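PDB 2B78: hypothetical protein SMU.776 from Streptococcus mutans, which probably transfers methyl groups from S-adenosyl-L-methionine, perhaps to RNA, as a member of a methyltransferase family that also carries a PUA-like domain. Local coordinates for residues V67-V71 with T72-K76; Y129-R132 with D133-V136; F273-F276 with K277-R280; Y310-L313 with I314-L318. One frame throughout, in Å; residues are numbered along the deposited sequence.

Interaction 1: V67-V71 with T72-K76; sequences VSLNV and TYFIK
Tyr73 N is gripped by two oxygens of one residue, Asn70. The side-chain oxygen Asn70 OD1 lies 3.0 Å from Tyr73 N, the donor almost in line with the amide C=O (168° at the oxygen). Asn70 O adds a second, weak bond to Tyr73 N. The amide turns forward to the first turn because CG sits between the backbone N and the carbonyl carbon, chi1 49°. This is a side-chain N-cap: Asn70 stands directly before helix 71-83 and takes up an N-H that has no earlier turn to bond to. Two residues on, Ile75 N donates to Val71 O over 3.0 Å in the carbonyl plane, whereas the bond from Phe74 N to Asn70 O is weak.

The apolar half of the contact turns on Leu69. Its methyl CD2 touches the Tyr73 ring at CD2, 3.5 Å away, and at CE2 almost as closely; the two side chains meet at a slant. The same Leu69 methyl reaches Phe74 CZ at 4.1 Å. Farther back in the loop, Val67 CG2 approaches Tyr73 CE1 at 4.1 Å, its side chain roughly perpendicular to that of the tyrosine. With CG trans to its own N (chi1 -175°), the Tyr73 ring swings back along the incoming loop. Tyr73 CB rests 3.6 Å from Ser68 O. Ile62 of strand 57-63 also touches both Leu69 and Tyr73, while Phe74 turns into the protein against Ile135 and, edge-to-face, Phe107.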
# COMPACT_ATOMS: atom_id res chain seq x y z
N VAL A 67 -2.58 25.54 16.48
CA VAL A 67 -1.16 25.27 16.41
C VAL A 67 -0.62 25.79 15.09
O VAL A 67 -1.39 26.10 14.17
CB VAL A 67 -0.89 23.75 16.51
CG1 VAL A 67 -1.42 23.21 17.83
CG2 VAL A 67 -1.54 23.03 15.35
N SER A 68 0.69 25.92 15.00
CA SER A 68 1.33 26.39 13.78
C SER A 68 2.20 25.26 13.27
O SER A 68 2.73 24.47 14.07
CB SER A 68 2.18 27.64 14.06
OG SER A 68 3.17 27.36 15.04
N LEU A 69 2.36 25.17 11.95
CA LEU A 69 3.16 24.11 11.34
C LEU A 69 4.63 24.47 11.17
O LEU A 69 5.09 24.66 10.04
CB LEU A 69 2.60 23.73 9.97
CG LEU A 69 1.30 22.94 9.89
CD1 LEU A 69 1.05 22.58 8.42
CD2 LEU A 69 1.40 21.68 10.73
N ASN A 70 5.37 24.57 12.26
CA ASN A 70 6.79 24.89 12.15
C ASN A 70 7.61 23.60 12.29
O ASN A 70 7.06 22.52 12.54
CB ASN A 70 7.19 25.90 13.22
CG ASN A 70 6.72 25.52 14.60
OD1 ASN A 70 6.66 24.33 14.93
ND2 ASN A 70 6.40 26.51 15.42
N VAL A 71 8.92 23.71 12.13
CA VAL A 71 9.76 22.53 12.21
C VAL A 71 9.60 21.76 13.52
O VAL A 71 9.64 20.53 13.54
CB VAL A 71 11.26 22.89 11.94
CG1 VAL A 71 11.78 23.82 13.01
CG2 VAL A 71 12.09 21.62 11.87
N THR A 72 9.38 22.47 14.63
CA THR A 72 9.21 21.80 15.91
C THR A 72 7.95 20.93 15.95
O THR A 72 7.94 19.87 16.58
CB THR A 72 9.15 22.81 17.08
OG1 THR A 72 10.46 23.35 17.30
CG2 THR A 72 8.67 22.13 18.36
N TYR A 73 6.91 21.37 15.27
CA TYR A 73 5.67 20.61 15.25
C TYR A 73 5.92 19.25 14.59
O TYR A 73 5.38 18.24 15.02
CB TYR A 73 4.58 21.36 14.48
CG TYR A 73 3.24 20.66 14.53
CD1 TYR A 73 2.46 20.69 15.68
CD2 TYR A 73 2.77 19.95 13.42
CE1 TYR A 73 1.23 20.04 15.73
CE2 TYR A 73 1.53 19.30 13.46
CZ TYR A 73 0.77 19.35 14.61
OH TYR A 73 -0.45 18.73 14.66
N PHE A 74 6.74 19.24 13.54
CA PHE A 74 7.04 17.98 12.85
C PHE A 74 8.00 17.11 13.65
O PHE A 74 7.92 15.88 13.61
CB PHE A 74 7.57 18.26 11.44
CG PHE A 74 6.51 18.75 10.49
CD1 PHE A 74 5.47 17.91 10.10
CD2 PHE A 74 6.52 20.06 10.04
CE1 PHE A 74 4.46 18.39 9.26
CE2 PHE A 74 5.51 20.54 9.21
CZ PHE A 74 4.48 19.70 8.82
N ILE A 75 8.91 17.73 14.40
CA ILE A 75 9.84 16.96 15.23
C ILE A 75 9.01 16.14 16.23
O ILE A 75 9.26 14.95 16.45
CB ILE A 75 10.83 17.89 15.99
CG1 ILE A 75 11.86 18.45 15.00
CG2 ILE A 75 11.53 17.14 17.11
CD1 ILE A 75 12.73 19.55 15.57
N LYS A 76 8.00 16.78 16.81
CA LYS A 76 7.11 16.13 17.77
C LYS A 76 6.38 14.97 17.10
O LYS A 76 6.30 13.87 17.65
CB LYS A 76 6.07 17.12 18.31
CG LYS A 76 6.65 18.34 19.03
CD LYS A 76 7.27 17.96 20.36
CE LYS A 76 7.65 19.21 21.15
NZ LYS A 76 8.29 18.86 22.45

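Interaction 2: Y129-R132 with D133-V136; sequences YQIR and DEIV
Ile131 and Ile135 meet at the junction of two successive helices, 126-130 and 132-142, where Ile131 leaves helical backbone angles and takes the N-cap position of the second helix. The packed side is apolar. Ile131 CG1 lies 4.1 Å from Ile135 CD1, the two side chains slanting across one another, and Ile135 CG1 also rests against Ile131 O. Phe78 of helix 71-83 also packs on Ile135, and Phe74 on Ile131.

Glu134 folds back toward the junction: its CG occupies the position between backbone N and carbonyl carbon (chi1 44°), which brings CG to 3.0 Å from Ile131 O, a tight carbon-oxygen approach. From there the carboxylate runs beside Ile131, with Glu134 OE2 3.7 Å from Ile131 CB.

The opposite character appears around Asp133, which is exposed. Here a water spans the break between the helices, donating to Gln130 O at 2.8 Å and accepting from Asp133 N at 3.1 Å. Arg132 does not pair closely with the neighbouring Asp133 carboxylate; its NE instead makes a salt bridge to Glu151, and Tyr129 CE1 lies 3.3 Å above the plane of its guanidinium, toward the rim. Val136 N donates to Arg132 O at 2.9 Å and 167°, the donor tilted 26° from the carbonyl plane.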
# COMPACT_ATOMS: atom_id res chain seq x y z
N TYR A 129 4.10 19.33 -0.18
CA TYR A 129 5.26 19.44 -1.03
C TYR A 129 5.88 20.82 -0.89
O TYR A 129 7.10 20.95 -0.81
CB TYR A 129 4.87 19.18 -2.49
CG TYR A 129 6.05 19.13 -3.43
CD1 TYR A 129 7.02 18.13 -3.30
CD2 TYR A 129 6.25 20.11 -4.40
CE1 TYR A 129 8.15 18.11 -4.10
CE2 TYR A 129 7.38 20.09 -5.22
CZ TYR A 129 8.33 19.09 -5.06
OH TYR A 129 9.46 19.08 -5.84
N GLN A 130 5.06 21.86 -0.85
CA GLN A 130 5.60 23.21 -0.73
C GLN A 130 6.28 23.47 0.62
O GLN A 130 7.20 24.30 0.70
CB GLN A 130 4.51 24.26 -0.99
CG GLN A 130 3.43 24.35 0.06
CD GLN A 130 2.41 25.43 -0.25
OE1 GLN A 130 1.71 25.37 -1.26
NE2 GLN A 130 2.34 26.45 0.61
N ILE A 131 5.87 22.77 1.67
CA ILE A 131 6.50 22.98 2.97
C ILE A 131 7.40 21.80 3.33
O ILE A 131 7.67 21.57 4.51
CB ILE A 131 5.47 23.14 4.11
CG1 ILE A 131 4.64 21.86 4.25
CG2 ILE A 131 4.58 24.34 3.86
CD1 ILE A 131 3.84 21.80 5.53
N ARG A 132 7.88 21.07 2.34
CA ARG A 132 8.69 19.89 2.62
C ARG A 132 10.07 20.11 3.23
O ARG A 132 10.62 19.19 3.83
CB ARG A 132 8.79 19.00 1.38
CG ARG A 132 9.69 19.50 0.25
CD ARG A 132 9.44 18.63 -0.98
NE ARG A 132 10.63 18.40 -1.80
CZ ARG A 132 11.18 19.31 -2.59
NH1 ARG A 132 10.66 20.52 -2.70
NH2 ARG A 132 12.26 18.99 -3.29
N ASP A 133 10.64 21.31 3.09
CA ASP A 133 11.96 21.55 3.66
C ASP A 133 11.95 21.45 5.18
O ASP A 133 12.85 20.87 5.78
CB ASP A 133 12.51 22.92 3.24
CG ASP A 133 12.98 22.93 1.80
OD1 ASP A 133 12.96 21.85 1.16
OD2 ASP A 133 13.37 24.00 1.29
N GLU A 134 10.93 22.02 5.82
CA GLU A 134 10.83 21.96 7.27
C GLU A 134 10.49 20.53 7.70
O GLU A 134 11.02 20.05 8.70
CB GLU A 134 9.79 22.95 7.78
CG GLU A 134 8.51 22.98 6.99
CD GLU A 134 7.65 24.18 7.33
OE1 GLU A 134 7.14 24.23 8.47
OE2 GLU A 134 7.50 25.06 6.46
N ILE A 135 9.63 19.86 6.95
CA ILE A 135 9.28 18.49 7.27
C ILE A 135 10.54 17.61 7.26
O ILE A 135 10.78 16.85 8.20
CB ILE A 135 8.27 17.90 6.24
CG1 ILE A 135 6.93 18.62 6.37
CG2 ILE A 135 8.12 16.38 6.46
CD1 ILE A 135 5.86 18.10 5.42
N VAL A 136 11.33 17.71 6.20
CA VAL A 136 12.54 16.91 6.09
C VAL A 136 13.54 17.27 7.18
O VAL A 136 14.13 16.39 7.80
CB VAL A 136 13.19 17.09 4.69
CG1 VAL A 136 14.48 16.29 4.62
CG2 VAL A 136 12.24 16.61 3.61
O HOH W 1 9.84 23.96 1.70

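Interaction 3: F273-F276 with K277-R280; sequences FDYF and KYAR
Arg280 curls back over the preceding turn, its CG 3.2 Å from Phe276 O, and that oxygen lies over one face of the guanidinium, toward its rim. A bend at chi3 (-70°) returns the planar group along the helix and puts Arg280 NH1 3.6 Å from Phe276 CB. The other terminal nitrogen, Arg280 NH2, gives a hydrogen bond to a water 2.9 Å away, which in turn donates to Phe273 O at 2.9 Å. Phe273 O thus serves both the water and Lys277 N, whose N-H points at it from 3.2 Å at 164°.

Apart from the water bridge, which spans seven residues, these are i to i+4 relations within helix 272-281, in the Rossmann-like methyltransferase domain; Ala279 N to Tyr275 O, at 2.8 Å, is the shortest of its four backbone bonds here. On another flank Tyr275 presents ring carbon CE2 to Ala279 CB at 4.3 Å, while its hydroxyl is hydrogen-bonded to Tyr286 OH.

In the next shell, Gln316 of helix 306-319 accepts from Arg280 NH1 and helps to hold the guanidinium. Asp271, seen to bind S-adenosyl-L-homocysteine, accepts from Asp274 N through OD2 at the start of the helix.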
# COMPACT_ATOMS: atom_id res chain seq x y z
N PHE A 273 -6.25 -11.30 -18.87
CA PHE A 273 -7.41 -11.96 -19.48
C PHE A 273 -6.94 -12.85 -20.61
O PHE A 273 -7.52 -13.91 -20.86
CB PHE A 273 -8.42 -10.93 -19.97
CG PHE A 273 -9.22 -10.30 -18.87
CD1 PHE A 273 -10.14 -11.06 -18.15
CD2 PHE A 273 -9.01 -8.98 -18.51
CE1 PHE A 273 -10.85 -10.50 -17.08
CE2 PHE A 273 -9.72 -8.41 -17.44
CZ PHE A 273 -10.64 -9.17 -16.73
N ASP A 274 -5.88 -12.44 -21.31
CA ASP A 274 -5.35 -13.27 -22.39
C ASP A 274 -4.77 -14.53 -21.77
O ASP A 274 -4.79 -15.61 -22.39
CB ASP A 274 -4.27 -12.54 -23.20
CG ASP A 274 -4.85 -11.49 -24.15
OD1 ASP A 274 -6.03 -11.60 -24.53
OD2 ASP A 274 -4.11 -10.56 -24.52
N TYR A 275 -4.24 -14.42 -20.55
CA TYR A 275 -3.69 -15.60 -19.91
C TYR A 275 -4.80 -16.56 -19.47
O TYR A 275 -4.61 -17.77 -19.49
CB TYR A 275 -2.82 -15.25 -18.69
CG TYR A 275 -2.05 -16.45 -18.21
CD1 TYR A 275 -0.91 -16.89 -18.89
CD2 TYR A 275 -2.51 -17.23 -17.14
CE1 TYR A 275 -0.25 -18.06 -18.53
CE2 TYR A 275 -1.85 -18.41 -16.77
CZ TYR A 275 -0.72 -18.82 -17.47
OH TYR A 275 -0.07 -19.99 -17.13
N PHE A 276 -5.94 -16.01 -19.06
CA PHE A 276 -7.05 -16.86 -18.65
C PHE A 276 -7.45 -17.73 -19.83
O PHE A 276 -7.64 -18.94 -19.69
CB PHE A 276 -8.25 -16.02 -18.19
CG PHE A 276 -8.17 -15.55 -16.76
CD1 PHE A 276 -7.83 -16.44 -15.74
CD2 PHE A 276 -8.50 -14.24 -16.42
CE1 PHE A 276 -7.81 -16.03 -14.41
CE2 PHE A 276 -8.48 -13.82 -15.09
CZ PHE A 276 -8.14 -14.72 -14.08
N LYS A 277 -7.55 -17.11 -21.00
CA LYS A 277 -7.91 -17.82 -22.22
C LYS A 277 -6.86 -18.86 -22.64
O LYS A 277 -7.19 -19.94 -23.14
CB LYS A 277 -8.11 -16.82 -23.37
CG LYS A 277 -8.48 -17.49 -24.69
CD LYS A 277 -8.79 -16.46 -25.76
CE LYS A 277 -9.28 -17.13 -27.04
NZ LYS A 277 -9.63 -16.14 -28.09
N TYR A 278 -5.60 -18.52 -22.44
CA TYR A 278 -4.48 -19.41 -22.77
C TYR A 278 -4.53 -20.63 -21.87
O TYR A 278 -4.31 -21.77 -22.30
CB TYR A 278 -3.16 -18.68 -22.55
CG TYR A 278 -1.94 -19.39 -23.10
CD1 TYR A 278 -1.70 -19.42 -24.47
CD2 TYR A 278 -1.02 -20.01 -22.26
CE1 TYR A 278 -0.58 -20.07 -25.00
CE2 TYR A 278 0.10 -20.67 -22.77
CZ TYR A 278 0.32 -20.69 -24.14
OH TYR A 278 1.43 -21.32 -24.66
N ALA A 279 -4.84 -20.38 -20.60
CA ALA A 279 -4.91 -21.44 -19.60
C ALA A 279 -6.05 -22.41 -19.91
O ALA A 279 -5.90 -23.63 -19.76
CB ALA A 279 -5.10 -20.81 -18.23
N ARG A 280 -7.19 -21.86 -20.31
CA ARG A 280 -8.34 -22.69 -20.66
C ARG A 280 -7.98 -23.55 -21.87
O ARG A 280 -8.24 -24.75 -21.90
CB ARG A 280 -9.55 -21.82 -20.98
CG ARG A 280 -10.10 -21.03 -19.79
CD ARG A 280 -11.49 -20.49 -20.10
NE ARG A 280 -11.49 -19.43 -21.11
CZ ARG A 280 -11.31 -18.14 -20.83
NH1 ARG A 280 -11.13 -17.75 -19.57
NH2 ARG A 280 -11.35 -17.23 -21.80
O HOH W 2 -10.25 -14.76 -20.88

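Interaction 4: Y310-L313 with I314-L318; sequences YHKL and IRQGL
Helix 306-319, which flanks the central sheet of the methyltransferase domain, carries His311 and Arg315 side by side, one turn apart and pointing the same way. The guanidinium is turned 75° from the imidazole. Arg315 NH2 lies in the ring plane at its edge, and His311 CD2 in turn lies in the guanidinium plane, 3.0 Å from Arg315 NH1: an unusually short contact, with no acceptor between the groups, so its detail is doubtful. Two torsions bring the groups together. His311 CG is wedged between its own N and carbonyl carbon (chi1 69°), while Arg315 bends at chi3 so that its end folds back over His311 O, 3.5 Å from NH1. Lys312 CG packs against one face of the imidazole, 3.6 Å above it.

The inner side is apolar. Ile314 CG1 meets the edge of the Tyr310 ring, 4.0 Å from CE2, and Leu313 CD1 lies over a face of the same ring. Tyr310 OH bonds to Ser330 O, tying this buried side chain to strand 325-331, which also contacts Ile314 through Ile327.

Along the backbone, Arg315 N donates to His311 O at 3.0 Å, and Gln316 N to Lys312 O at 3.0 Å in a nearly straight bond (169°). Gly317 N reaches Leu313 O at 2.9 Å, but Ile314 N to Tyr310 O is weak, close to a kink at His311 and Lys312. Such a helix, buried on its sheet side and polar on its outer side, is characteristic of the Rossmann-like alpha/beta fold of S-adenosylmethionine-dependent methyltransferases.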
# COMPACT_ATOMS: atom_id res chain seq x y z
N TYR A 310 -13.69 -6.69 -10.82
CA TYR A 310 -13.01 -7.72 -10.03
C TYR A 310 -13.71 -9.08 -10.13
O TYR A 310 -13.04 -10.12 -10.17
CB TYR A 310 -12.90 -7.28 -8.57
CG TYR A 310 -11.71 -7.90 -7.86
CD1 TYR A 310 -10.52 -7.19 -7.70
CD2 TYR A 310 -11.77 -9.21 -7.39
CE1 TYR A 310 -9.40 -7.79 -7.10
CE2 TYR A 310 -10.66 -9.81 -6.79
CZ TYR A 310 -9.49 -9.10 -6.65
OH TYR A 310 -8.40 -9.70 -6.06
N HIS A 311 -15.04 -9.09 -10.21
CA HIS A 311 -15.77 -10.36 -10.28
C HIS A 311 -15.33 -11.21 -11.46
O HIS A 311 -15.46 -12.44 -11.43
CB HIS A 311 -17.30 -10.12 -10.36
CG HIS A 311 -17.76 -9.50 -11.65
ND1 HIS A 311 -17.57 -8.17 -11.95
CD2 HIS A 311 -18.38 -10.04 -12.72
CE1 HIS A 311 -18.04 -7.92 -13.16
NE2 HIS A 311 -18.54 -9.04 -13.65
N LYS A 312 -14.81 -10.58 -12.50
CA LYS A 312 -14.36 -11.32 -13.67
C LYS A 312 -13.08 -12.09 -13.39
O LYS A 312 -12.87 -13.18 -13.93
CB LYS A 312 -14.13 -10.35 -14.83
CG LYS A 312 -15.40 -9.69 -15.34
CD LYS A 312 -15.08 -8.70 -16.45
CE LYS A 312 -14.45 -9.40 -17.64
NZ LYS A 312 -14.28 -8.46 -18.78
N LEU A 313 -12.21 -11.52 -12.55
CA LEU A 313 -10.96 -12.19 -12.21
C LEU A 313 -11.26 -13.44 -11.39
O LEU A 313 -10.66 -14.49 -11.59
CB LEU A 313 -10.05 -11.26 -11.40
CG LEU A 313 -9.73 -9.93 -12.08
CD1 LEU A 313 -8.87 -9.08 -11.14
CD2 LEU A 313 -9.02 -10.18 -13.40
N ILE A 314 -12.21 -13.32 -10.47
CA ILE A 314 -12.61 -14.44 -9.64
C ILE A 314 -13.30 -15.53 -10.46
O ILE A 314 -12.99 -16.71 -10.31
CB ILE A 314 -13.58 -13.96 -8.53
CG1 ILE A 314 -12.84 -13.06 -7.54
CG2 ILE A 314 -14.19 -15.17 -7.81
CD1 ILE A 314 -11.80 -13.80 -6.68
N ARG A 315 -14.21 -15.12 -11.34
CA ARG A 315 -14.94 -16.06 -12.19
C ARG A 315 -14.01 -16.86 -13.07
O ARG A 315 -14.05 -18.09 -13.09
CB ARG A 315 -15.96 -15.31 -13.06
CG ARG A 315 -16.83 -16.23 -13.95
CD ARG A 315 -17.88 -15.46 -14.74
NE ARG A 315 -18.82 -14.75 -13.87
CZ ARG A 315 -18.74 -13.46 -13.57
NH1 ARG A 315 -17.76 -12.70 -14.07
NH2 ARG A 315 -19.63 -12.92 -12.74
N GLN A 316 -13.16 -16.16 -13.81
CA GLN A 316 -12.23 -16.84 -14.70
C GLN A 316 -11.14 -17.60 -13.96
O GLN A 316 -10.68 -18.64 -14.42
CB GLN A 316 -11.66 -15.82 -15.69
CG GLN A 316 -12.75 -15.31 -16.65
CD GLN A 316 -12.21 -14.52 -17.81
OE1 GLN A 316 -11.17 -14.87 -18.38
NE2 GLN A 316 -12.91 -13.46 -18.19
N GLY A 317 -10.75 -17.10 -12.79
CA GLY A 317 -9.75 -17.80 -12.01
C GLY A 317 -10.29 -19.14 -11.54
O GLY A 317 -9.58 -20.15 -11.55
N LEU A 318 -11.56 -19.16 -11.14
CA LEU A 318 -12.19 -20.38 -10.68
C LEU A 318 -12.20 -21.45 -11.76
O LEU A 318 -12.17 -22.64 -11.45
CB LEU A 318 -13.63 -20.10 -10.24
CG LEU A 318 -13.73 -19.38 -8.90
CD1 LEU A 318 -15.16 -18.93 -8.64
CD2 LEU A 318 -13.26 -20.31 -7.80

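The four contacts form two pairs at opposite sides of the chain's centre. Interactions 1 and 2 have centres 11 Å apart and touch, Phe74 CZ meeting Ile135 CG1 at 3.6 Å, so helices 71-83 and 132-142 pack together, away from the annotated sites. Interactions 3 and 4, centres 12 Å apart, join helices 272-281 and 306-319: Phe276 CE1 lies 3.5 Å from Gly317 N, and Phe276 CZ packs on Leu313 O at 3.6 Å. This second pair borders the S-adenosyl-L-homocysteine site, the Phe276 and Leu313 side chains each about 4 Å from that of Val272, a residue seen to bind that ligand, which is absent from this chain. Interactions 1 and 3 lie about 54 Å apart, centre to centre.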